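Side-chain contacts in putative DNA protection protein (Streptomyces coelicolor, PDB 4CYB), which probably binds and oxidises iron within a twelve-subunit Dps shell of the kind that stores iron and protects DNA: residues Thr2-Glu5 and Val9-Phe12; Arg21-Gln26 and Gln135-Asp140; Val31-Arg36 and Arg91-Ile96; Ser111-Leu116 and Glu163-Thr168; Leu122-Cys127 and Thr153-Ala158. All coordinates share one frame; numbering follows the deposited sequence.

How the contacts relate
Contacts 3 and 5 are buried in the middle of the subunit, while contacts 1, 2 and 4 lie further out and are partly buried. Contacts 2 and 3 share helix 18-48. Contacts 4 and 5 both join helix 109-136 to helix 140-164, contact 5 nested inside the loop that contact 4 closes; contact 2 holds the turn between those two helices. Chemistry follows place: methyl groups carry contacts 3, 4 and 5, lying over a guanidinium in 3 and an amide in 5, a tyrosine stack and a serine-aspartate bond mark contact 2, and an amide meeting a lysine marks the tail of contact 1. Contacts 1 and 2 touch through Arg21, contacts 3 and 5 through Asp34, Thr35, Leu122 and Ile123.

Contact 1: Thr2-Glu5 and Val9-Phe12; sequences TIQE and VKQF
Gln4 runs into the flank of Lys10, its amide meeting the lysine stem broadside, in the N-terminal tail that leads to the ferritin-like four-helix bundle; Gln4 also pairs in antiparallel beta fashion with a strand of a second subunit. The backbones stay well apart, 8.1 Å between the CA atoms of Gln4 and Lys10, and a long, extended side chain such as glutamine's bridges the gap. With CG trans to the backbone N (chi1 177°) and the rest of the chain extended, its carboxamide is carried straight across from strand 2-4 to the loop 9-12. There the two ends of the amide do different work. OE1 lies alongside the methylene part of Lys10, 3.9 Å from its CD, while Gln4 NE2 comes to the backbone, 3.7 Å from Lys10 N and 3.9 Å from Val9 CA. These are packing distances, and the polar needs of the amide are met by others: NE2 donates to Gly83 O, and OE1 accepts from Arg50 of the second subunit. Since Gly83 also bonds to the backbone of Lys10, it ties both sides of the contact together. Val9 turns its CB away from Gln4, and its branched side chain packs on Met18 and Arg21 at the start of helix 18-48. Lys10 brings apolar length and a distant charge. A chi1 of 48° tucks CG over the residue's own backbone and sends the extended chain across the end of the glutamine, and NZ goes on to form a salt bridge with Glu163 OE1 of a third subunit.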
# COMPACT_ATOMS: atom_id res chain seq x y z
N THR J 2 44.39 9.45 -8.07
CA THR J 2 43.75 8.82 -6.93
C THR J 2 43.65 9.84 -5.78
O THR J 2 44.64 10.47 -5.43
CB THR J 2 44.55 7.56 -6.53
OG1 THR J 2 44.18 6.47 -7.38
CG2 THR J 2 44.26 7.16 -5.10
N ILE J 3 42.46 10.05 -5.22
CA ILE J 3 42.37 10.86 -4.02
C ILE J 3 42.47 10.06 -2.70
O ILE J 3 42.80 10.63 -1.68
CB ILE J 3 41.22 11.91 -4.03
CG1 ILE J 3 39.82 11.28 -4.14
CG2 ILE J 3 41.44 12.95 -5.14
CD1 ILE J 3 38.67 12.29 -4.15
N GLN J 4 42.18 8.76 -2.72
CA GLN J 4 42.46 7.87 -1.59
C GLN J 4 42.80 6.52 -2.17
O GLN J 4 42.05 6.02 -3.00
CB GLN J 4 41.25 7.78 -0.63
CG GLN J 4 41.51 6.79 0.55
CD GLN J 4 40.39 6.74 1.56
OE1 GLN J 4 39.38 7.43 1.43
NE2 GLN J 4 40.54 5.91 2.56
N GLU J 5 43.92 5.92 -1.73
CA GLU J 5 44.33 4.62 -2.21
C GLU J 5 43.51 3.55 -1.59
O GLU J 5 43.15 3.65 -0.40
CB GLU J 5 45.83 4.32 -1.86
CG GLU J 5 46.84 5.28 -2.52
CD GLU J 5 47.04 5.06 -4.03
OE1 GLU J 5 46.98 3.89 -4.50
OE2 GLU J 5 47.28 6.06 -4.75
N VAL J 9 42.85 3.93 5.35
CA VAL J 9 41.70 4.59 5.99
C VAL J 9 42.02 6.08 6.15
O VAL J 9 43.23 6.48 6.31
CB VAL J 9 41.30 3.94 7.34
CG1 VAL J 9 40.81 2.52 7.17
CG2 VAL J 9 42.46 4.02 8.36
N LYS J 10 41.00 6.93 6.10
CA LYS J 10 41.27 8.32 6.36
C LYS J 10 41.08 8.63 7.82
O LYS J 10 40.58 7.82 8.57
CB LYS J 10 40.53 9.30 5.42
CG LYS J 10 39.05 9.09 5.20
CD LYS J 10 38.54 10.10 4.16
CE LYS J 10 37.03 9.94 3.94
NZ LYS J 10 36.39 11.17 3.36
N GLN J 11 41.54 9.81 8.23
CA GLN J 11 41.20 10.28 9.55
C GLN J 11 39.67 10.42 9.53
O GLN J 11 39.12 11.09 8.63
CB GLN J 11 41.88 11.63 9.88
CG GLN J 11 41.50 12.08 11.28
CD GLN J 11 41.73 10.94 12.27
OE1 GLN J 11 42.87 10.53 12.51
NE2 GLN J 11 40.64 10.37 12.81
N PHE J 12 38.99 9.74 10.45
CA PHE J 12 37.52 9.77 10.46
C PHE J 12 36.97 9.85 11.89
O PHE J 12 37.50 9.19 12.81
CB PHE J 12 36.95 8.56 9.67
CG PHE J 12 35.82 8.91 8.70
CD1 PHE J 12 35.94 9.99 7.81
CD2 PHE J 12 34.67 8.13 8.62
CE1 PHE J 12 34.93 10.30 6.90
CE2 PHE J 12 33.63 8.43 7.71
CZ PHE J 12 33.77 9.52 6.85

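Contact 2: Arg21-Gln26 and Gln135-Asp140; sequences RLYSCQ and QEYGDD
Tyr23 and Tyr137 form an offset stack, ring centroids 4.8 Å apart and planes inclined by 27°. The overlap is displaced: Tyr137 CE2 lies 3.4 Å above the plane of the Tyr23 ring, near its rim, and the CB of Tyr23 makes a CH-pi contact over the face of Tyr137. A chi1 of -178° turns the Tyr23 ring away from its own backbone N and into this place. Beside the stack, Ser24 OG donates a short hydrogen bond of 2.6 Å to Asp139 OD2, using the anti lone pair of that oxygen. A small hydroxyl suits this buried spot, where the backbones approach closely.

The second shell fixes both partners. Asp139 is the N-cap of helix 140-164; its OD2 also bonds Thr142 OG1, and its OD1 forms a salt bridge with Arg78 that would help keep the carboxylate ionised. Tyr23 OH is bonded to Arg27 on its own helix. Gly138, with a positive phi of 97°, ends helix 109-136 in a Schellman motif, between Tyr137 and Asp139, which both point toward helix 18-48. Stack and hydrogen bond together fasten the turn between helices 109-136 and 140-164 to the early part of helix 18-48.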
# COMPACT_ATOMS: atom_id res chain seq x y z
N ARG J 21 40.16 0.51 12.66
CA ARG J 21 39.45 0.73 11.39
C ARG J 21 40.10 0.07 10.19
O ARG J 21 39.44 -0.56 9.37
CB ARG J 21 39.27 2.24 11.18
CG ARG J 21 38.43 2.83 12.30
CD ARG J 21 38.09 4.28 12.05
NE ARG J 21 39.21 5.20 12.25
CZ ARG J 21 39.86 5.85 11.31
NH1 ARG J 21 39.52 5.73 10.03
NH2 ARG J 21 40.85 6.70 11.64
N LEU J 22 41.43 0.16 10.09
CA LEU J 22 42.13 -0.49 9.02
C LEU J 22 41.92 -2.00 9.02
O LEU J 22 41.69 -2.62 7.98
CB LEU J 22 43.62 -0.22 9.21
CG LEU J 22 44.53 0.07 8.02
CD1 LEU J 22 45.82 -0.74 8.16
CD2 LEU J 22 43.89 -0.13 6.67
N TYR J 23 42.02 -2.61 10.19
CA TYR J 23 41.83 -4.05 10.30
C TYR J 23 40.38 -4.45 9.93
O TYR J 23 40.14 -5.42 9.18
CB TYR J 23 42.22 -4.56 11.70
CG TYR J 23 42.06 -6.05 11.81
CD1 TYR J 23 43.08 -6.93 11.34
CD2 TYR J 23 40.94 -6.61 12.39
CE1 TYR J 23 42.94 -8.30 11.44
CE2 TYR J 23 40.78 -8.00 12.48
CZ TYR J 23 41.80 -8.84 12.00
OH TYR J 23 41.66 -10.21 12.09
N SER J 24 39.41 -3.71 10.44
CA SER J 24 37.98 -4.07 10.15
C SER J 24 37.76 -3.94 8.64
O SER J 24 37.11 -4.83 8.04
CB SER J 24 37.02 -3.18 10.94
OG SER J 24 36.93 -3.57 12.28
N CYS J 25 38.30 -2.89 8.02
CA CYS J 25 38.15 -2.74 6.57
C CYS J 25 38.78 -3.88 5.75
O CYS J 25 38.18 -4.33 4.78
CB CYS J 25 38.64 -1.41 6.02
SG CYS J 25 37.64 -0.01 6.59
N GLN J 26 39.97 -4.37 6.16
CA GLN J 26 40.54 -5.55 5.48
C GLN J 26 39.64 -6.76 5.66
O GLN J 26 39.41 -7.46 4.66
CB GLN J 26 41.91 -5.92 6.09
CG GLN J 26 42.95 -4.86 5.86
CD GLN J 26 44.20 -5.04 6.77
OE1 GLN J 26 45.13 -4.24 6.68
NE2 GLN J 26 44.21 -6.08 7.61
N GLN J 135 35.79 -7.85 17.22
CA GLN J 135 35.31 -7.61 18.58
C GLN J 135 36.50 -7.36 19.56
O GLN J 135 36.47 -6.44 20.39
CB GLN J 135 34.47 -8.78 19.08
CG GLN J 135 33.85 -8.60 20.48
CD GLN J 135 32.92 -7.38 20.51
OE1 GLN J 135 31.87 -7.37 19.86
NE2 GLN J 135 33.35 -6.32 21.21
N GLU J 136 37.55 -8.17 19.44
CA GLU J 136 38.74 -7.96 20.29
C GLU J 136 39.35 -6.59 20.12
O GLU J 136 39.87 -6.03 21.08
CB GLU J 136 39.83 -8.96 19.94
CG GLU J 136 39.70 -10.30 20.59
CD GLU J 136 40.53 -11.33 19.82
OE1 GLU J 136 41.58 -10.96 19.23
OE2 GLU J 136 40.10 -12.51 19.77
N TYR J 137 39.37 -6.07 18.89
CA TYR J 137 39.87 -4.72 18.64
C TYR J 137 38.92 -3.61 19.06
O TYR J 137 39.28 -2.46 18.91
CB TYR J 137 40.11 -4.49 17.15
CG TYR J 137 41.47 -4.70 16.55
CD1 TYR J 137 42.49 -3.69 16.63
CD2 TYR J 137 41.74 -5.86 15.81
CE1 TYR J 137 43.75 -3.86 16.03
CE2 TYR J 137 42.99 -6.05 15.20
CZ TYR J 137 43.98 -5.06 15.32
OH TYR J 137 45.20 -5.29 14.71
N GLY J 138 37.70 -3.91 19.50
CA GLY J 138 36.82 -2.86 20.01
C GLY J 138 35.81 -2.36 18.96
O GLY J 138 35.04 -1.42 19.26
N ASP J 139 35.76 -3.00 17.78
CA ASP J 139 34.80 -2.56 16.71
C ASP J 139 33.46 -3.28 16.90
O ASP J 139 33.15 -4.25 16.19
CB ASP J 139 35.38 -2.77 15.35
CG ASP J 139 34.55 -2.04 14.24
OD1 ASP J 139 33.45 -1.55 14.59
OD2 ASP J 139 35.00 -2.00 13.09
N ASP J 140 32.72 -2.86 17.95
CA ASP J 140 31.46 -3.49 18.31
C ASP J 140 30.48 -3.50 17.14
O ASP J 140 29.75 -4.51 16.96
CB ASP J 140 30.80 -2.73 19.46
CG ASP J 140 31.64 -2.75 20.74
OD1 ASP J 140 32.03 -3.85 21.11
OD2 ASP J 140 31.95 -1.67 21.31

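Contact 3: Val31-Arg36 and Arg91-Ile96; sequences VLADTR and RHVAEI
Val93 places its CG2 methyl over one face of the Arg36 guanidinium, 3.4 Å above the plane and displaced toward the rim, with CG2 3.5 Å from Arg36 NH1. The pair belongs to a hallmark of the Dps fold, the short helix within the long connection between the second and third helices of the bundle. Here that helix, 90-96, is laid across helix 18-48 at 112° between their N-to-C directions, the segment axes coming within 8.7 Å.

The small Ala33 suits so close an approach. The CA atoms of Ala33 and Val93 are only 4.9 Å apart, and with a single methyl on Ala33 the other valine branch, CG1, can reach the backbone at 3.5 Å from Ala33 O. The branched residues of helix 90-96 divide the work, Val93 covering the backbone and the arginine, Ile96, one turn further along, covering the alanine methyl.

Arg36 is bent at chi2 (-90°) and chi3 (-61°), a fold of the chain that brings the flat group back over Val93 while its CB and CG also touch the valine. The charge looks to other partners: NH2 bonds Gly88 O and forms a salt bridge with Asp40 of a second subunit, so Arg36 also takes part in the interface. Its side chain is about 9 Å from that of Asp73, an iron ligand, and about 13 Å from a bound iron ion, so it is not a ligand. At the other branched residue, Ile96 CG2 meets Ala33 CB at 3.6 Å.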
# COMPACT_ATOMS: atom_id res chain seq x y z
N VAL J 31 35.15 -10.39 3.08
CA VAL J 31 33.76 -10.86 3.13
C VAL J 31 33.01 -10.30 1.92
O VAL J 31 32.21 -11.00 1.30
CB VAL J 31 33.07 -10.44 4.44
CG1 VAL J 31 31.56 -10.73 4.38
CG2 VAL J 31 33.71 -11.23 5.61
N LEU J 32 33.24 -9.03 1.64
CA LEU J 32 32.55 -8.33 0.51
C LEU J 32 32.90 -8.99 -0.82
O LEU J 32 32.01 -9.28 -1.64
CB LEU J 32 32.95 -6.86 0.54
CG LEU J 32 32.20 -5.83 -0.27
CD1 LEU J 32 30.69 -6.02 -0.04
CD2 LEU J 32 32.70 -4.47 0.18
N ALA J 33 34.20 -9.25 -1.05
CA ALA J 33 34.66 -9.94 -2.28
C ALA J 33 34.00 -11.31 -2.41
O ALA J 33 33.48 -11.66 -3.47
CB ALA J 33 36.20 -10.04 -2.33
N ASP J 34 34.00 -12.12 -1.34
CA ASP J 34 33.35 -13.42 -1.41
C ASP J 34 31.81 -13.34 -1.64
O ASP J 34 31.22 -14.14 -2.40
CB ASP J 34 33.63 -14.24 -0.15
CG ASP J 34 35.16 -14.55 0.05
OD1 ASP J 34 35.92 -14.65 -0.95
OD2 ASP J 34 35.59 -14.67 1.23
N THR J 35 31.20 -12.35 -1.01
CA THR J 35 29.77 -12.16 -1.11
C THR J 35 29.42 -11.64 -2.52
O THR J 35 28.38 -12.03 -3.07
CB THR J 35 29.27 -11.15 -0.07
OG1 THR J 35 29.52 -11.66 1.25
CG2 THR J 35 27.73 -10.94 -0.22
N ARG J 36 30.24 -10.77 -3.08
CA ARG J 36 30.06 -10.44 -4.53
C ARG J 36 30.03 -11.66 -5.46
O ARG J 36 29.14 -11.79 -6.32
CB ARG J 36 31.10 -9.43 -5.02
CG ARG J 36 31.02 -8.08 -4.33
CD ARG J 36 30.08 -7.20 -5.13
NE ARG J 36 30.52 -6.97 -6.50
CZ ARG J 36 31.43 -6.04 -6.82
NH1 ARG J 36 32.01 -5.31 -5.86
NH2 ARG J 36 31.81 -5.90 -8.09
N ARG J 91 36.85 -6.94 -11.31
CA ARG J 91 38.20 -7.43 -11.60
C ARG J 91 39.08 -7.31 -10.38
O ARG J 91 40.05 -8.08 -10.23
CB ARG J 91 38.79 -6.69 -12.81
CG ARG J 91 38.13 -7.24 -14.11
CD ARG J 91 38.30 -6.30 -15.33
NE ARG J 91 37.41 -5.14 -15.18
CZ ARG J 91 36.97 -4.37 -16.18
NH1 ARG J 91 37.35 -4.60 -17.41
NH2 ARG J 91 36.18 -3.32 -15.92
N HIS J 92 38.77 -6.35 -9.50
CA HIS J 92 39.41 -6.30 -8.19
C HIS J 92 38.89 -7.37 -7.25
O HIS J 92 39.67 -8.05 -6.56
CB HIS J 92 39.32 -4.89 -7.60
CG HIS J 92 40.27 -4.63 -6.45
ND1 HIS J 92 40.13 -3.59 -5.61
CD2 HIS J 92 41.38 -5.36 -6.00
CE1 HIS J 92 41.12 -3.61 -4.70
NE2 HIS J 92 41.88 -4.70 -4.93
N VAL J 93 37.56 -7.56 -7.21
CA VAL J 93 36.96 -8.65 -6.43
C VAL J 93 37.68 -9.98 -6.69
O VAL J 93 37.98 -10.71 -5.76
CB VAL J 93 35.43 -8.77 -6.75
CG1 VAL J 93 34.82 -10.12 -6.32
CG2 VAL J 93 34.67 -7.58 -6.11
N ALA J 94 37.95 -10.23 -7.99
CA ALA J 94 38.64 -11.45 -8.50
C ALA J 94 39.97 -11.69 -7.82
O ALA J 94 40.35 -12.83 -7.54
CB ALA J 94 38.82 -11.36 -10.03
N GLU J 95 40.65 -10.60 -7.49
CA GLU J 95 41.97 -10.67 -6.91
C GLU J 95 41.96 -10.89 -5.41
O GLU J 95 43.00 -11.26 -4.85
CB GLU J 95 42.79 -9.43 -7.23
CG GLU J 95 42.99 -9.24 -8.73
CD GLU J 95 43.47 -7.84 -9.04
OE1 GLU J 95 43.39 -6.96 -8.15
OE2 GLU J 95 43.90 -7.57 -10.18
N ILE J 96 40.80 -10.68 -4.76
CA ILE J 96 40.70 -10.74 -3.31
C ILE J 96 39.95 -12.02 -2.87
O ILE J 96 40.27 -12.64 -1.80
CB ILE J 96 39.94 -9.50 -2.76
CG1 ILE J 96 40.73 -8.20 -3.01
CG2 ILE J 96 39.61 -9.69 -1.25
CD1 ILE J 96 39.96 -6.91 -2.70

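Contact 4: Ser111-Leu116 and Glu163-Thr168; sequences SMLSRL and EHLVDT
The backbones of Leu113 and Leu165 come within 7.4 Å at their CA atoms, where helix 109-136 passes the fraying end of helix 140-164 and the chain turns into the C-terminal tail. Across this gap the two leucines run alongside one another head to tail. Leu165 sets its CD2 3.9 Å from Leu113 CB, while Leu113 CD1 reaches past to His164 CB at 3.8 Å. Both leucines hold CG opposite their own carbonyl carbon (chi1 -60° for Leu113 and -75° for Leu165), which directs each fork toward the other segment. The other branch of Leu165, CD1, rests 3.7 Å from Ser114 OG. That hydroxyl is small enough to lie beside a methyl, and its polar needs are met by Pro110 O and by His172 of a fifth subunit. Pro110 and Leu117 also pack on Leu165, and Leu170 of the fifth subunit touches it, so the residue sits at a junction of tail and neighbour. No hydrogen bond or ion pair links segments 111-116 and 163-168. Their union therefore rests on shape and apolar burial, while the hydroxyl of Ser114 reaches across a subunit boundary.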
# COMPACT_ATOMS: atom_id res chain seq x y z
N SER J 111 25.00 -30.10 -8.66
CA SER J 111 26.32 -29.44 -8.55
C SER J 111 26.24 -27.95 -8.34
O SER J 111 27.09 -27.38 -7.65
CB SER J 111 27.19 -29.68 -9.79
OG SER J 111 27.39 -31.08 -9.88
N MET J 112 25.26 -27.33 -8.98
CA MET J 112 25.06 -25.88 -8.75
C MET J 112 24.77 -25.70 -7.26
O MET J 112 25.36 -24.82 -6.62
CB MET J 112 23.87 -25.33 -9.57
CG MET J 112 23.95 -25.49 -11.07
SD MET J 112 22.37 -24.83 -11.75
CE MET J 112 22.83 -24.78 -13.51
N LEU J 113 23.84 -26.51 -6.70
CA LEU J 113 23.44 -26.34 -5.29
C LEU J 113 24.66 -26.58 -4.38
O LEU J 113 24.88 -25.85 -3.41
CB LEU J 113 22.29 -27.29 -4.90
CG LEU J 113 21.00 -27.08 -5.74
CD1 LEU J 113 19.87 -27.94 -5.22
CD2 LEU J 113 20.56 -25.62 -5.64
N SER J 114 25.42 -27.63 -4.67
CA SER J 114 26.66 -27.92 -3.87
C SER J 114 27.68 -26.77 -3.90
O SER J 114 28.30 -26.49 -2.86
CB SER J 114 27.32 -29.18 -4.41
OG SER J 114 26.49 -30.26 -4.05
N ARG J 115 27.86 -26.14 -5.06
CA ARG J 115 28.78 -25.00 -5.18
C ARG J 115 28.32 -23.82 -4.30
O ARG J 115 29.15 -23.16 -3.68
CB ARG J 115 28.91 -24.56 -6.66
CG ARG J 115 29.95 -23.46 -6.83
CD ARG J 115 30.20 -23.21 -8.33
NE ARG J 115 30.70 -24.37 -9.08
CZ ARG J 115 31.97 -24.83 -9.06
NH1 ARG J 115 32.92 -24.26 -8.33
NH2 ARG J 115 32.29 -25.90 -9.79
N LEU J 116 27.01 -23.53 -4.30
CA LEU J 116 26.45 -22.52 -3.40
C LEU J 116 26.76 -22.87 -1.95
O LEU J 116 27.24 -22.01 -1.21
CB LEU J 116 24.94 -22.43 -3.63
CG LEU J 116 24.47 -21.83 -4.99
CD1 LEU J 116 22.94 -21.96 -5.01
CD2 LEU J 116 24.86 -20.36 -5.13
N GLU J 163 18.58 -28.50 1.98
CA GLU J 163 17.40 -29.39 2.01
C GLU J 163 16.98 -29.88 0.65
O GLU J 163 16.45 -30.98 0.55
CB GLU J 163 16.19 -28.77 2.77
CG GLU J 163 16.37 -28.49 4.26
CD GLU J 163 16.86 -29.68 5.10
OE1 GLU J 163 16.94 -30.84 4.63
OE2 GLU J 163 17.13 -29.43 6.27
N HIS J 164 17.23 -29.11 -0.41
CA HIS J 164 16.92 -29.54 -1.78
C HIS J 164 17.81 -30.65 -2.30
O HIS J 164 17.44 -31.33 -3.25
CB HIS J 164 16.98 -28.39 -2.76
CG HIS J 164 15.90 -27.39 -2.52
ND1 HIS J 164 14.69 -27.44 -3.14
CD2 HIS J 164 15.85 -26.33 -1.64
CE1 HIS J 164 13.90 -26.42 -2.65
NE2 HIS J 164 14.63 -25.74 -1.77
N LEU J 165 18.95 -30.87 -1.65
CA LEU J 165 19.85 -31.96 -2.05
C LEU J 165 19.53 -33.29 -1.35
O LEU J 165 20.13 -34.30 -1.69
CB LEU J 165 21.32 -31.63 -1.71
CG LEU J 165 21.90 -30.60 -2.69
CD1 LEU J 165 23.29 -30.17 -2.24
CD2 LEU J 165 21.95 -31.09 -4.15
N VAL J 166 18.62 -33.28 -0.38
CA VAL J 166 18.23 -34.53 0.30
C VAL J 166 17.53 -35.50 -0.66
O VAL J 166 16.50 -35.18 -1.24
CB VAL J 166 17.39 -34.26 1.57
CG1 VAL J 166 16.97 -35.61 2.20
CG2 VAL J 166 18.20 -33.42 2.55
N ASP J 167 18.09 -36.70 -0.88
CA ASP J 167 17.42 -37.69 -1.73
C ASP J 167 16.43 -38.50 -0.91
O ASP J 167 16.84 -39.33 -0.12
CB ASP J 167 18.45 -38.63 -2.33
CG ASP J 167 17.86 -39.57 -3.40
OD1 ASP J 167 16.66 -39.46 -3.78
OD2 ASP J 167 18.62 -40.43 -3.86
N THR J 168 15.14 -38.29 -1.08
CA THR J 168 14.15 -38.91 -0.19
C THR J 168 12.86 -39.09 -0.99
O THR J 168 12.58 -38.31 -1.89
CB THR J 168 13.98 -38.08 1.13
OG1 THR J 168 13.36 -38.87 2.16
CG2 THR J 168 13.21 -36.72 0.90

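Contact 5: Leu122-Cys127 and Thr153-Ala158; sequences LILTEC and TNELQA
The carboxamide of Asn154 carries Ile123 over one face: the CG2 methyl of Ile123 stands above the plane, displaced toward the nitrogen, 3.8 Å from Asn154 ND2 and 4.2 Å from its CG. The polar atoms of the amide are taken up by other residues, ND2 donating to Val150 O one turn earlier on the same helix and OD1 accepting from Gln68 NE2. Two bonds of this kind fix the rotation of the group, and a buried asparagine is thereby satisfied while still offering its flat side to a methyl. The second flat group, the carboxylate of Glu155, stands beyond this contact and is turned to Arg78 of a sixth subunit, with which OE1 forms a salt bridge.

What glutamate gives across the helices is its aliphatic stem. Leu124 CD2 presses on Glu155 CG at 3.4 Å, a tight approach, and also lies 3.7 Å from Asn154 CB, so a single methyl fits between two neighbouring stems. Leu124 and Asn154 lie side by side and point opposite ways, whereas the leucine and Glu155 meet at a slant. Leucine suits this position because a chi1 of -73° swings its fork away from its own carbonyl carbon and over from helix 109-136. Ile123, on the inner side, also packs on Leu38 and Val150.

The segment axes pass 10.0 Å apart with their directions at 151°, the roughly antiparallel packing of the last two long helices in the four-helix bundle of the ferritin-like fold.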
# COMPACT_ATOMS: atom_id res chain seq x y z
N LEU J 122 32.48 -21.26 3.17
CA LEU J 122 33.67 -20.41 3.11
C LEU J 122 33.45 -19.07 3.83
O LEU J 122 34.23 -18.66 4.74
CB LEU J 122 34.02 -20.19 1.63
CG LEU J 122 35.33 -19.52 1.31
CD1 LEU J 122 35.85 -20.00 -0.06
CD2 LEU J 122 35.19 -17.99 1.41
N ILE J 123 32.37 -18.36 3.45
CA ILE J 123 31.97 -17.12 4.08
C ILE J 123 31.65 -17.28 5.57
O ILE J 123 32.11 -16.47 6.39
CB ILE J 123 30.76 -16.50 3.29
CG1 ILE J 123 31.26 -16.12 1.89
CG2 ILE J 123 30.24 -15.25 4.00
CD1 ILE J 123 30.14 -15.66 0.91
N LEU J 124 30.93 -18.33 5.95
CA LEU J 124 30.60 -18.58 7.40
C LEU J 124 31.92 -18.77 8.22
O LEU J 124 32.08 -18.17 9.30
CB LEU J 124 29.67 -19.80 7.56
CG LEU J 124 28.23 -19.54 7.10
CD1 LEU J 124 27.42 -20.81 7.10
CD2 LEU J 124 27.53 -18.53 8.03
N THR J 125 32.86 -19.53 7.66
CA THR J 125 34.16 -19.75 8.38
C THR J 125 34.91 -18.42 8.60
O THR J 125 35.34 -18.10 9.71
CB THR J 125 34.99 -20.79 7.62
OG1 THR J 125 34.24 -22.01 7.57
CG2 THR J 125 36.34 -21.04 8.34
N GLU J 126 34.99 -17.62 7.55
CA GLU J 126 35.59 -16.29 7.59
C GLU J 126 34.87 -15.37 8.57
O GLU J 126 35.50 -14.61 9.29
CB GLU J 126 35.53 -15.63 6.22
CG GLU J 126 36.62 -16.09 5.28
CD GLU J 126 37.81 -15.15 5.18
OE1 GLU J 126 37.94 -14.14 5.97
OE2 GLU J 126 38.63 -15.46 4.27
N CYS J 127 33.54 -15.39 8.56
CA CYS J 127 32.74 -14.55 9.45
C CYS J 127 32.94 -14.82 10.91
O CYS J 127 33.02 -13.89 11.68
CB CYS J 127 31.24 -14.79 9.25
SG CYS J 127 30.56 -13.68 8.03
N THR J 153 22.27 -14.58 7.93
CA THR J 153 21.70 -14.77 6.59
C THR J 153 22.31 -15.93 5.84
O THR J 153 21.58 -16.71 5.22
CB THR J 153 21.87 -13.53 5.68
OG1 THR J 153 21.18 -12.46 6.30
CG2 THR J 153 21.28 -13.78 4.31
N ASN J 154 23.64 -16.05 5.84
CA ASN J 154 24.24 -17.20 5.18
C ASN J 154 23.87 -18.55 5.79
O ASN J 154 23.70 -19.52 5.04
CB ASN J 154 25.74 -17.04 5.14
CG ASN J 154 26.16 -16.10 4.02
OD1 ASN J 154 26.16 -16.50 2.83
ND2 ASN J 154 26.50 -14.89 4.37
N GLU J 155 23.81 -18.61 7.13
CA GLU J 155 23.32 -19.85 7.80
C GLU J 155 21.93 -20.28 7.32
O GLU J 155 21.73 -21.44 6.91
CB GLU J 155 23.40 -19.77 9.33
CG GLU J 155 24.84 -19.59 9.80
CD GLU J 155 24.95 -19.22 11.32
OE1 GLU J 155 24.13 -18.38 11.85
OE2 GLU J 155 25.89 -19.73 11.99
N LEU J 156 20.98 -19.34 7.33
CA LEU J 156 19.63 -19.66 6.93
C LEU J 156 19.57 -20.07 5.46
O LEU J 156 18.85 -21.03 5.09
CB LEU J 156 18.72 -18.44 7.21
CG LEU J 156 17.20 -18.74 6.99
CD1 LEU J 156 16.60 -19.66 8.06
CD2 LEU J 156 16.41 -17.41 6.96
N GLN J 157 20.25 -19.30 4.59
CA GLN J 157 20.27 -19.66 3.18
C GLN J 157 20.83 -21.07 2.88
O GLN J 157 20.28 -21.82 2.08
CB GLN J 157 21.04 -18.60 2.37
CG GLN J 157 20.22 -17.30 2.24
CD GLN J 157 20.89 -16.31 1.32
OE1 GLN J 157 21.92 -16.60 0.72
NE2 GLN J 157 20.30 -15.10 1.18
N ALA J 158 21.91 -21.42 3.57
CA ALA J 158 22.54 -22.73 3.39
C ALA J 158 21.56 -23.83 3.75
O ALA J 158 21.53 -24.86 3.07
CB ALA J 158 23.84 -22.81 4.25